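Cellulose-binding protein (Saccharophagus degradans, PDB 2X32) binds a long polyisoprenoid diphosphate inside a YceI-like beta-barrel domain and is implicated in plant cell wall breakdown, possibly through a role in redox processes or polyisoprenoid transport. Local coordinates at residues A92-E98 / V123-A128; Y77-T83 / A106-G112. All blocks are in the same frame, centred on the assembly; numbering follows the deposited sequence.

In the fold
Two contacts illustrate how a lipocalin-like, up-and-down barrel is stitched together around a long hydrophobic tunnel. Of the elements involved, followed from the N terminus, the chain reaches strand 79-85 first, after four strands and helix 61-72, then helix 88-92, the loop, strand 99-109 and strand 115-125. Contact 2 closes the connection between 77-83 and 106-112 by pairing strands 79-85 and 99-109. Contact 1 joins the loop 92-98, which lies inside that connection, to the end of strand 115-125 at 123-128. The segments therefore alternate, and the contacts cross rather than nest. Their centres lie 28 Å apart, and strand 99-109 runs between the two sites, with its start following contact 1 and its end entering contact 2.

Contact 1: residues A92-E98 / V123-A128; sequences AGLAVGE and VQRLSA
Segment 92-98 runs from the last turn of helix 88-92 through an irregular loop into a type II beta turn, A95 to E98, closed by E98 N to A95 O at 2.9 Å. V96 (phi/psi -59/129) and G97 (87/-13) occupy its corners, the latter with the positive phi expected at that position. Segment 123-128 is extended through R125 and then leaves the strand at L126 (-100/-26). V96 faces R125 with CA atoms 5.1 Å apart, and E98 faces Q124 at 5.6 Å. Two backbone hydrogen bonds join them: G97 N to R125 O, 2.8 Å, and R125 N to E98 O, 3.0 Å. E98 O also receives a CA-H...O contact from Q124 CA at 3.3 Å.

At this end of the lipocalin-like barrel the buried R125 illustrates how one guanidinium can join main-chain carbonyls of a helix end, a loop and its own strand's exit. R125 (t, t, m, chi4 -75°) points toward the loop; its NE donates to L94 O at 2.9 Å and NH1 to S127 O at 2.9 Å, while NH2 bonds V91 O in helix 88-92. Q124, with chi1 and chi2 both t, reaches G97 O through NE2 at 2.9 Å. E98, fully extended, turns back on its own loop, where OE1 accepts from A95 N at 2.9 Å. V96 CG2 lies 3.7 Å from R125 CD, over the arginine's aliphatic part. On the side of V123, L94 (m, t) sets CD1 3.9 Å from CG1 of V123 (t), whose side chain also touches the bound polyisoprenoid.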
ATOM      1  N   ALA A  92      17.250  13.479   6.384  1.00  4.47           N
ATOM      2  CA  ALA A  92      18.096  14.604   5.977  1.00  4.14           C
ATOM      3  C   ALA A  92      19.575  14.237   5.890  1.00  5.60           C
ATOM      4  O   ALA A  92      20.296  14.765   5.046  1.00  7.39           O
ATOM      5  CB  ALA A  92      17.931  15.751   6.969  1.00  4.02           C
ATOM      6  N   GLY A  93      20.007  13.364   6.779  1.00  5.51           N
ATOM      7  CA  GLY A  93      21.380  12.948   6.836  1.00  6.25           C
ATOM      8  C   GLY A  93      21.865  11.992   5.774  1.00  6.10           C
ATOM      9  O   GLY A  93      23.075  11.799   5.644  1.00  7.80           O
ATOM     10  N   LEU A  94      20.955  11.453   4.991  1.00  5.33           N
ATOM     11  CA  LEU A  94      21.339  10.576   3.886  1.00  6.58           C
ATOM     12  C   LEU A  94      22.014  11.372   2.829  1.00  6.99           C
ATOM     13  O   LEU A  94      21.538  12.416   2.401  1.00  8.58           O
ATOM     14  CB  LEU A  94      20.101   9.910   3.290  1.00  7.35           C
ATOM     15  CG  LEU A  94      19.457   8.830   4.095  1.00  7.45           C
ATOM     16  CD1 LEU A  94      18.197   8.420   3.341  1.00 10.15           C
ATOM     17  CD2 LEU A  94      20.417   7.614   4.117  1.00 10.38           C
ATOM     18  N   ALA A  95      23.178  10.911   2.401  1.00  7.86           N
ATOM     19  CA  ALA A  95      23.832  11.495   1.272  1.00  8.47           C
ATOM     20  C   ALA A  95      23.108  11.101   0.016  1.00  7.92           C
ATOM     21  O   ALA A  95      22.409  10.077  -0.024  1.00  8.42           O
ATOM     22  CB  ALA A  95      25.308  11.005   1.223  1.00  7.81           C
ATOM     23  N   VAL A  96      23.274  11.908  -1.031  1.00  8.82           N
ATOM     24  CA  VAL A  96      22.666  11.575  -2.293  1.00  8.92           C
ATOM     25  C   VAL A  96      23.204  10.216  -2.745  1.00  9.28           C
ATOM     26  O   VAL A  96      24.425   9.947  -2.726  1.00  9.27           O
ATOM     27  CB  VAL A  96      22.879  12.672  -3.336  1.00  9.75           C
ATOM     28  CG1 VAL A  96      22.436  12.220  -4.703  1.00 10.86           C
ATOM     29  CG2 VAL A  96      22.131  13.913  -2.898  1.00 12.81           C
ATOM     30  N   GLY A  97      22.259   9.331  -3.092  1.00  7.08           N
ATOM     31  CA  GLY A  97      22.531   7.953  -3.480  1.00  8.05           C
ATOM     32  C   GLY A  97      22.601   6.949  -2.312  1.00  8.26           C
ATOM     33  O   GLY A  97      22.591   5.751  -2.553  1.00  8.44           O
ATOM     34  N   GLU A  98      22.677   7.432  -1.075  1.00  8.11           N
ATOM     35  CA  GLU A  98      22.778   6.561   0.102  1.00 10.00           C
ATOM     36  C   GLU A  98      21.385   6.015   0.462  1.00  8.08           C
ATOM     37  O   GLU A  98      20.378   6.712   0.331  1.00  8.37           O
ATOM     38  CB  GLU A  98      23.342   7.369   1.286  1.00 11.46           C
ATOM     39  CG  GLU A  98      23.619   6.576   2.613  1.00 13.46           C
ATOM     40  CD  GLU A  98      24.188   7.428   3.808  1.00 18.67           C
ATOM     41  OE1 GLU A  98      24.426   8.676   3.738  1.00 13.90           O
ATOM     42  OE2 GLU A  98      24.409   6.784   4.880  1.00 24.21           O
ATOM     43  N   VAL A 123      14.917   3.301   2.437  1.00  3.54           N
ATOM     44  CA  VAL A 123      14.831   4.701   2.111  1.00  4.76           C
ATOM     45  C   VAL A 123      16.126   5.117   1.434  1.00  4.96           C
ATOM     46  O   VAL A 123      17.205   4.950   2.010  1.00  5.77           O
ATOM     47  CB  VAL A 123      14.616   5.558   3.361  1.00  5.92           C
ATOM     48  CG1 VAL A 123      14.552   7.107   2.975  1.00  6.98           C
ATOM     49  CG2 VAL A 123      13.364   5.092   4.140  1.00  7.21           C
ATOM     50  N   GLN A 124      16.026   5.640   0.233  1.00  5.41           N
ATOM     51  CA  GLN A 124      17.210   6.066  -0.509  1.00  5.82           C
ATOM     52  C   GLN A 124      17.040   7.501  -0.958  1.00  5.01           C
ATOM     53  O   GLN A 124      15.970   7.878  -1.496  1.00  6.10           O
ATOM     54  CB  GLN A 124      17.454   5.165  -1.710  1.00  5.39           C
ATOM     55  CG  GLN A 124      18.779   5.503  -2.420  1.00  5.60           C
ATOM     56  CD  GLN A 124      19.055   4.630  -3.655  1.00  4.37           C
ATOM     57  OE1 GLN A 124      18.145   4.156  -4.345  1.00  4.39           O
ATOM     58  NE2 GLN A 124      20.321   4.483  -3.938  1.00  5.30           N
ATOM     59  N   ARG A 125      18.079   8.314  -0.751  1.00  4.90           N
ATOM     60  CA  ARG A 125      18.062   9.683  -1.245  1.00  4.27           C
ATOM     61  C   ARG A 125      18.456   9.715  -2.721  1.00  4.37           C
ATOM     62  O   ARG A 125      19.488   9.167  -3.123  1.00  5.00           O
ATOM     63  CB  ARG A 125      18.993  10.612  -0.456  1.00  4.20           C
ATOM     64  CG  ARG A 125      18.958  12.015  -1.011  1.00  6.64           C
ATOM     65  CD  ARG A 125      19.784  13.004  -0.233  1.00  6.00           C
ATOM     66  NE  ARG A 125      19.165  13.287   1.071  1.00  4.74           N
ATOM     67  CZ  ARG A 125      18.090  14.043   1.245  1.00  6.18           C
ATOM     68  NH1 ARG A 125      17.481  14.666   0.230  1.00  6.81           N
ATOM     69  NH2 ARG A 125      17.577  14.168   2.466  1.00  9.21           N
ATOM     70  N   LEU A 126      17.631  10.353  -3.543  1.00  5.90           N
ATOM     71  CA  LEU A 126      17.915  10.489  -4.941  1.00  5.87           C
ATOM     72  C   LEU A 126      18.479  11.815  -5.365  1.00  6.81           C
ATOM     73  O   LEU A 126      19.187  11.909  -6.377  1.00  8.63           O
ATOM     74  CB  LEU A 126      16.644  10.193  -5.745  1.00  6.66           C
ATOM     75  CG  LEU A 126      15.978   8.851  -5.539  1.00  7.71           C
ATOM     76  CD1 LEU A 126      14.788   8.737  -6.480  1.00  7.54           C
ATOM     77  CD2 LEU A 126      16.918   7.701  -5.785  1.00  8.64           C
ATOM     78  N   SER A 127      18.174  12.871  -4.603  1.00  6.25           N
ATOM     79  CA  SER A 127      18.665  14.208  -4.898  1.00  5.78           C
ATOM     80  C   SER A 127      18.531  15.026  -3.611  1.00  5.72           C
ATOM     81  O   SER A 127      18.083  14.512  -2.570  1.00  6.22           O
ATOM     82  CB  SER A 127      17.772  14.859  -5.943  1.00  6.54           C
ATOM     83  OG  SER A 127      16.511  15.272  -5.415  1.00  7.09           O
ATOM     84  N   ALA A 128      18.834  16.326  -3.688  1.00  6.01           N
ATOM     85  CA  ALA A 128      18.692  17.188  -2.511  1.00  6.63           C
ATOM     86  C   ALA A 128      17.275  17.301  -2.011  1.00  6.35           C
ATOM     87  O   ALA A 128      17.083  17.605  -0.844  1.00  8.38           O
ATOM     88  CB  ALA A 128      19.249  18.597  -2.779  1.00  7.11           C
TER

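Contact 2: residues Y77-T83 / A106-G112; sequences YSVATVT and ATLDLHG. With OTP ((2E,6E,10E,14E,18E,22E,26E)-3,7,11,15,19,23,27,31-octamethyldotriaconta-2,6,10,14,18,22,26,30-octaenyl trihydrogen diphosphate), chain C.
Where the strands part, Y77 lays a ring face against the backbone of the opposite segment: H111 CA sits 4.0 Å from the ring centroid, 9° off the normal, a CH-pi contact. Y77 takes chi1 m with chi2 -69°; H111 (52/39) and G112 (69/15) both have positive phi, and a CB on G112 would clash with Y77 OH. Water 1 donates to V79 O (2.8 Å) and accepts from H111 N (2.9 Å).

Beyond it, strands 79-83 and 106-109 pair antiparallel, axes 4.7 Å apart at 169°. T81/D109 and T83/T107 are hydrogen-bonded pairs: T81 N to D109 O 3.0 Å, D109 N to T81 O 2.8 Å, T83 N to T107 O and T107 N to T83 O both 2.9 Å. Between them V82/L108 is a non-hydrogen-bonded pair, CA atoms 4.5 Å apart. Alternation gives the sheet two characters, as befits a lipid-binding barrel. T81, D109, T83 and T107 share one face, where water 2 accepts from T81 OG1 (2.7 Å) and donates to D109 OD2 (2.8 Å), with V79 O a longer acceptor at 3.2 Å. On the other, V82 (t) sets CG2 3.7 Å from L108 CD1 and CG1 3.7 Å from OTP C14; L108 and L110, both t, p, line the isoprenoid chain. Strand 46-52 flanks 79-83, strand 115-125 flanks 106-109, and H111 ND1 makes a weak hydrogen bond to F72 O of helix 61-72.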
ATOM      1  N   TYR A  77     -15.829   2.574   2.619  1.00  6.25           N
ATOM      2  CA  TYR A  77     -14.385   2.691   2.798  1.00  6.36           C
ATOM      3  C   TYR A  77     -13.703   3.112   1.485  1.00  6.27           C
ATOM      4  O   TYR A  77     -13.254   2.262   0.688  1.00  6.44           O
ATOM      5  CB  TYR A  77     -13.784   1.376   3.263  1.00  6.16           C
ATOM      6  CG  TYR A  77     -14.407   0.783   4.495  1.00  4.96           C
ATOM      7  CD1 TYR A  77     -14.260   1.373   5.727  1.00 11.22           C
ATOM      8  CD2 TYR A  77     -15.201  -0.312   4.393  1.00  8.37           C
ATOM      9  CE1 TYR A  77     -14.843   0.856   6.835  1.00 10.36           C
ATOM     10  CE2 TYR A  77     -15.791  -0.852   5.519  1.00 10.83           C
ATOM     11  CZ  TYR A  77     -15.618  -0.215   6.740  1.00 12.60           C
ATOM     12  OH  TYR A  77     -16.221  -0.753   7.867  1.00 14.75           O
ATOM     13  N   SER A  78     -13.633   4.416   1.210  1.00  4.97           N
ATOM     14  CA  SER A  78     -13.156   4.874  -0.089  1.00  4.58           C
ATOM     15  C   SER A  78     -11.607   4.771  -0.173  1.00  4.22           C
ATOM     16  O   SER A  78     -11.041   4.647  -1.267  1.00  4.55           O
ATOM     17  CB  SER A  78     -13.599   6.286  -0.406  1.00  5.47           C
ATOM     18  OG  SER A  78     -13.193   7.155   0.620  1.00  5.47           O
ATOM     19  N   VAL A  79     -10.936   4.935   0.957  1.00  3.71           N
ATOM     20  CA  VAL A  79      -9.462   4.949   1.034  1.00  4.72           C
ATOM     21  C   VAL A  79      -8.953   4.067   2.159  1.00  4.23           C
ATOM     22  O   VAL A  79      -9.694   3.777   3.095  1.00  5.34           O
ATOM     23  CB  VAL A  79      -8.877   6.346   1.163  1.00  4.39           C
ATOM     24  CG1 VAL A  79      -9.339   7.218   0.010  1.00  5.31           C
ATOM     25  CG2 VAL A  79      -9.219   7.017   2.483  1.00  6.41           C
ATOM     26  N   ALA A  80      -7.717   3.587   2.001  1.00  3.72           N
ATOM     27  CA  ALA A  80      -6.920   2.929   3.069  1.00  4.23           C
ATOM     28  C   ALA A  80      -5.775   3.882   3.393  1.00  4.70           C
ATOM     29  O   ALA A  80      -5.209   4.526   2.486  1.00  5.53           O
ATOM     30  CB  ALA A  80      -6.391   1.559   2.652  1.00  5.92           C
ATOM     31  N   THR A  81      -5.493   4.065   4.668  1.00  4.59           N
ATOM     32  CA  THR A  81      -4.522   5.089   5.093  1.00  4.85           C
ATOM     33  C   THR A  81      -3.445   4.439   5.910  1.00  5.26           C
ATOM     34  O   THR A  81      -3.732   3.717   6.894  1.00  5.26           O
ATOM     35  CB  THR A  81      -5.213   6.143   5.928  1.00  5.42           C
ATOM     36  OG1 THR A  81      -6.259   6.714   5.150  1.00  6.85           O
ATOM     37  CG2 THR A  81      -4.225   7.185   6.371  1.00  7.96           C
ATOM     38  N   VAL A  82      -2.193   4.628   5.505  1.00  4.29           N
ATOM     39  CA  VAL A  82      -1.043   4.177   6.258  1.00  3.78           C
ATOM     40  C   VAL A  82      -0.374   5.380   6.917  1.00  4.22           C
ATOM     41  O   VAL A  82      -0.127   6.393   6.271  1.00  5.92           O
ATOM     42  CB  VAL A  82       0.021   3.514   5.336  1.00  4.04           C
ATOM     43  CG1 VAL A  82       1.165   2.953   6.146  1.00  6.84           C
ATOM     44  CG2 VAL A  82      -0.606   2.411   4.469  1.00  6.36           C
ATOM     45  N   THR A  83      -0.077   5.251   8.200  1.00  4.76           N
ATOM     46  CA  THR A  83       0.645   6.289   8.904  0.50  5.72           C
ATOM     47  C   THR A  83       1.891   5.696   9.543  1.00  6.72           C
ATOM     48  O   THR A  83       1.865   4.580  10.082  1.00  7.13           O
ATOM     49  CB  THR A  83      -0.250   6.956   9.949  0.50  5.88           C
ATOM     50  OG1 THR A  83      -1.496   7.338   9.359  0.50  9.86           O
ATOM     51  CG2 THR A  83       0.420   8.170  10.489  0.50  6.01           C
ATOM     52  N   ALA A 106       3.987   0.590  11.223  1.00  7.92           N
ATOM     53  CA  ALA A 106       3.121   1.450  10.407  1.00  8.19           C
ATOM     54  C   ALA A 106       1.707   1.050  10.736  1.00  8.23           C
ATOM     55  O   ALA A 106       1.394  -0.137  10.803  1.00 13.19           O
ATOM     56  CB  ALA A 106       3.383   1.182   8.928  1.00  8.42           C
ATOM     57  N   THR A 107       0.820   2.015  10.908  1.00  4.95           N
ATOM     58  CA  THR A 107      -0.581   1.692  11.085  0.50  4.20           C
ATOM     59  C   THR A 107      -1.288   1.733   9.742  1.00  5.19           C
ATOM     60  O   THR A 107      -1.147   2.695   8.998  1.00  7.98           O
ATOM     61  CB  THR A 107      -1.213   2.654  12.089  0.50  5.18           C
ATOM     62  OG1 THR A 107      -0.503   2.537  13.323  0.50  5.61           O
ATOM     63  CG2 THR A 107      -2.682   2.298  12.360  0.50  4.34           C
ATOM     64  N   LEU A 108      -1.981   0.659   9.435  1.00  4.74           N
ATOM     65  CA  LEU A 108      -2.794   0.536   8.213  1.00  4.47           C
ATOM     66  C   LEU A 108      -4.256   0.528   8.618  1.00  5.37           C
ATOM     67  O   LEU A 108      -4.717  -0.401   9.305  1.00  5.34           O
ATOM     68  CB  LEU A 108      -2.455  -0.712   7.405  1.00  4.00           C
ATOM     69  CG  LEU A 108      -3.420  -1.028   6.259  1.00  4.89           C
ATOM     70  CD1 LEU A 108      -3.412   0.067   5.157  1.00  6.54           C
ATOM     71  CD2 LEU A 108      -2.991  -2.415   5.641  1.00  6.10           C
ATOM     72  N   ASP A 109      -5.006   1.527   8.164  1.00  4.31           N
ATOM     73  CA  ASP A 109      -6.446   1.633   8.340  1.00  5.27           C
ATOM     74  C   ASP A 109      -7.094   1.174   7.044  1.00  4.24           C
ATOM     75  O   ASP A 109      -7.102   1.931   6.044  1.00  5.28           O
ATOM     76  CB  ASP A 109      -6.830   3.080   8.689  1.00  6.72           C
ATOM     77  CG  ASP A 109      -8.314   3.318   8.693  1.00 10.04           C
ATOM     78  OD1 ASP A 109      -9.051   2.360   8.924  1.00  9.53           O
ATOM     79  OD2 ASP A 109      -8.740   4.469   8.388  1.00 15.43           O
ATOM     80  N   LEU A 110      -7.530  -0.095   7.028  1.00  4.93           N
ATOM     81  CA  LEU A 110      -8.116  -0.737   5.873  1.00  4.18           C
ATOM     82  C   LEU A 110      -9.368  -1.460   6.276  1.00  4.60           C
ATOM     83  O   LEU A 110      -9.345  -2.254   7.236  1.00  5.09           O
ATOM     84  CB  LEU A 110      -7.142  -1.755   5.302  1.00  4.26           C
ATOM     85  CG  LEU A 110      -7.602  -2.694   4.195  1.00  3.21           C
ATOM     86  CD1 LEU A 110      -8.062  -1.838   2.944  1.00  4.70           C
ATOM     87  CD2 LEU A 110      -6.489  -3.675   3.802  1.00  3.77           C
ATOM     88  N   HIS A 111     -10.431  -1.218   5.515  1.00  5.65           N
ATOM     89  CA  HIS A 111     -11.682  -1.911   5.693  1.00  4.97           C
ATOM     90  C   HIS A 111     -12.190  -1.870   7.134  1.00  6.03           C
ATOM     91  O   HIS A 111     -12.754  -2.856   7.654  1.00  6.50           O
ATOM     92  CB  HIS A 111     -11.559  -3.325   5.146  1.00  5.26           C
ATOM     93  CG  HIS A 111     -12.848  -4.064   4.998  1.00  5.15           C
ATOM     94  ND1 HIS A 111     -13.901  -3.672   4.190  1.00  8.81           N
ATOM     95  CD2 HIS A 111     -13.247  -5.202   5.605  1.00  3.24           C
ATOM     96  CE1 HIS A 111     -14.895  -4.562   4.322  1.00  2.16           C
ATOM     97  NE2 HIS A 111     -14.507  -5.485   5.171  1.00  9.67           N
ATOM     98  N   GLY A 112     -11.998  -0.707   7.758  1.00  6.47           N
ATOM     99  CA  GLY A 112     -12.442  -0.444   9.123  1.00  8.18           C
ATOM    100  C   GLY A 112     -11.752  -1.157  10.235  1.00  8.48           C
ATOM    101  O   GLY A 112     -12.312  -1.174  11.368  1.00  9.82           O
TER
HETATM  102  O7  OTP C1174     -11.017 -17.185 -12.627  0.50 32.14           O
HETATM  103  P2  OTP C1174     -12.070 -16.202 -13.065  0.50 29.91           P
HETATM  104  O5  OTP C1174     -13.435 -16.842 -13.249  0.50 31.96           O
HETATM  105  O6  OTP C1174     -11.650 -15.296 -14.191  0.50 29.44           O
HETATM  106  O4  OTP C1174     -12.283 -15.249 -11.735  1.00 32.65           O
HETATM  107  P1  OTP C1174     -11.875 -13.694 -11.576  1.00 31.70           P
HETATM  108  O2  OTP C1174     -10.381 -13.702 -11.316  1.00 33.32           O
HETATM  109  O3  OTP C1174     -12.533 -12.757 -12.568  1.00 37.61           O
HETATM  110  O1  OTP C1174     -12.416 -13.204 -10.131  1.00 30.72           O
HETATM  111  C40 OTP C1174     -11.763 -13.744  -8.964  1.00 23.59           C
HETATM  112  C39 OTP C1174     -11.126 -12.621  -8.135  1.00 20.06           C
HETATM  113  C37 OTP C1174      -9.896 -12.678  -7.661  1.00 16.74           C
HETATM  114  C38 OTP C1174      -8.876 -13.805  -7.871  1.00 17.55           C
HETATM  115  C36 OTP C1174      -9.375 -11.530  -6.801  1.00 17.38           C
HETATM  116  C35 OTP C1174      -9.246 -11.851  -5.335  1.00 18.06           C
HETATM  117  C34 OTP C1174      -8.620 -10.671  -4.566  1.00 17.41           C
HETATM  118  C32 OTP C1174      -7.799 -10.775  -3.514  1.00 13.20           C
HETATM  119  C33 OTP C1174      -7.302 -12.090  -3.015  1.00 14.32           C
HETATM  120  C31 OTP C1174      -7.227  -9.472  -2.936  1.00 13.34           C
HETATM  121  C30 OTP C1174      -7.445  -9.192  -1.471  1.00 13.68           C
HETATM  122  C29 OTP C1174      -6.731  -7.922  -1.020  1.00 11.86           C
HETATM  123  C27 OTP C1174      -6.158  -7.764   0.168  1.00 10.61           C
HETATM  124  C28 OTP C1174      -6.222  -8.775   1.310  1.00 13.01           C
HETATM  125  C26 OTP C1174      -5.330  -6.536   0.479  1.00 10.32           C
HETATM  126  C25 OTP C1174      -5.126  -5.546  -0.647  1.00  8.88           C
HETATM  127  C24 OTP C1174      -3.961  -4.565  -0.430  1.00  9.27           C
HETATM  128  C22 OTP C1174      -4.063  -3.301  -0.025  1.00  8.65           C
HETATM  129  C23 OTP C1174      -5.351  -2.538   0.166  1.00 10.54           C
HETATM  130  C21 OTP C1174      -2.793  -2.533   0.200  1.00  8.95           C
HETATM  131  C20 OTP C1174      -2.517  -2.226   1.696  1.00 12.14           C
HETATM  132  C19 OTP C1174      -1.256  -1.395   1.933  1.00  9.21           C
HETATM  133  C17 OTP C1174      -0.090  -1.845   2.395  1.00  8.99           C
HETATM  134  C18 OTP C1174       0.175  -3.202   2.944  1.00 11.92           C
HETATM  135  C16 OTP C1174       1.105  -0.904   2.381  1.00  8.54           C
HETATM  136  C15 OTP C1174       1.671  -0.658   3.751  1.00  7.86           C
HETATM  137  C14 OTP C1174       2.602   0.528   3.763  1.00  8.57           C
HETATM  138  C12 OTP C1174       3.718   0.632   4.525  1.00  8.65           C
HETATM  139  C13 OTP C1174       4.193  -0.507   5.427  1.00 13.39           C
HETATM  140  C11 OTP C1174       4.574   1.856   4.528  1.00  7.24           C
HETATM  141  C10 OTP C1174       4.285   2.905   3.530  1.00  8.19           C
HETATM  142  C9  OTP C1174       5.332   4.012   3.389  1.00  8.40           C
HETATM  143  C7  OTP C1174       5.238   5.271   3.847  1.00  7.54           C
HETATM  144  C8  OTP C1174       4.016   5.896   4.491  1.00  7.25           C
HETATM  145  C6  OTP C1174       6.434   6.176   3.669  1.00  6.38           C
HETATM  146  C5  OTP C1174       7.322   6.278   4.895  1.00  8.10           C
HETATM  147  C4  OTP C1174       8.444   7.259   4.720  1.00  9.13           C
HETATM  148  C2  OTP C1174       9.667   7.072   5.227  1.00  8.20           C
HETATM  149  C3  OTP C1174      10.167   5.935   6.049  1.00 11.22           C
HETATM  150  C1  OTP C1174      10.688   8.151   4.999  1.00  8.78           C
HETATM  151  O   HOH W   1     -10.372   1.319   4.181  1.00  4.63           O
HETATM  152  O   HOH W   2      -8.497   5.226   5.695  1.00  9.86           O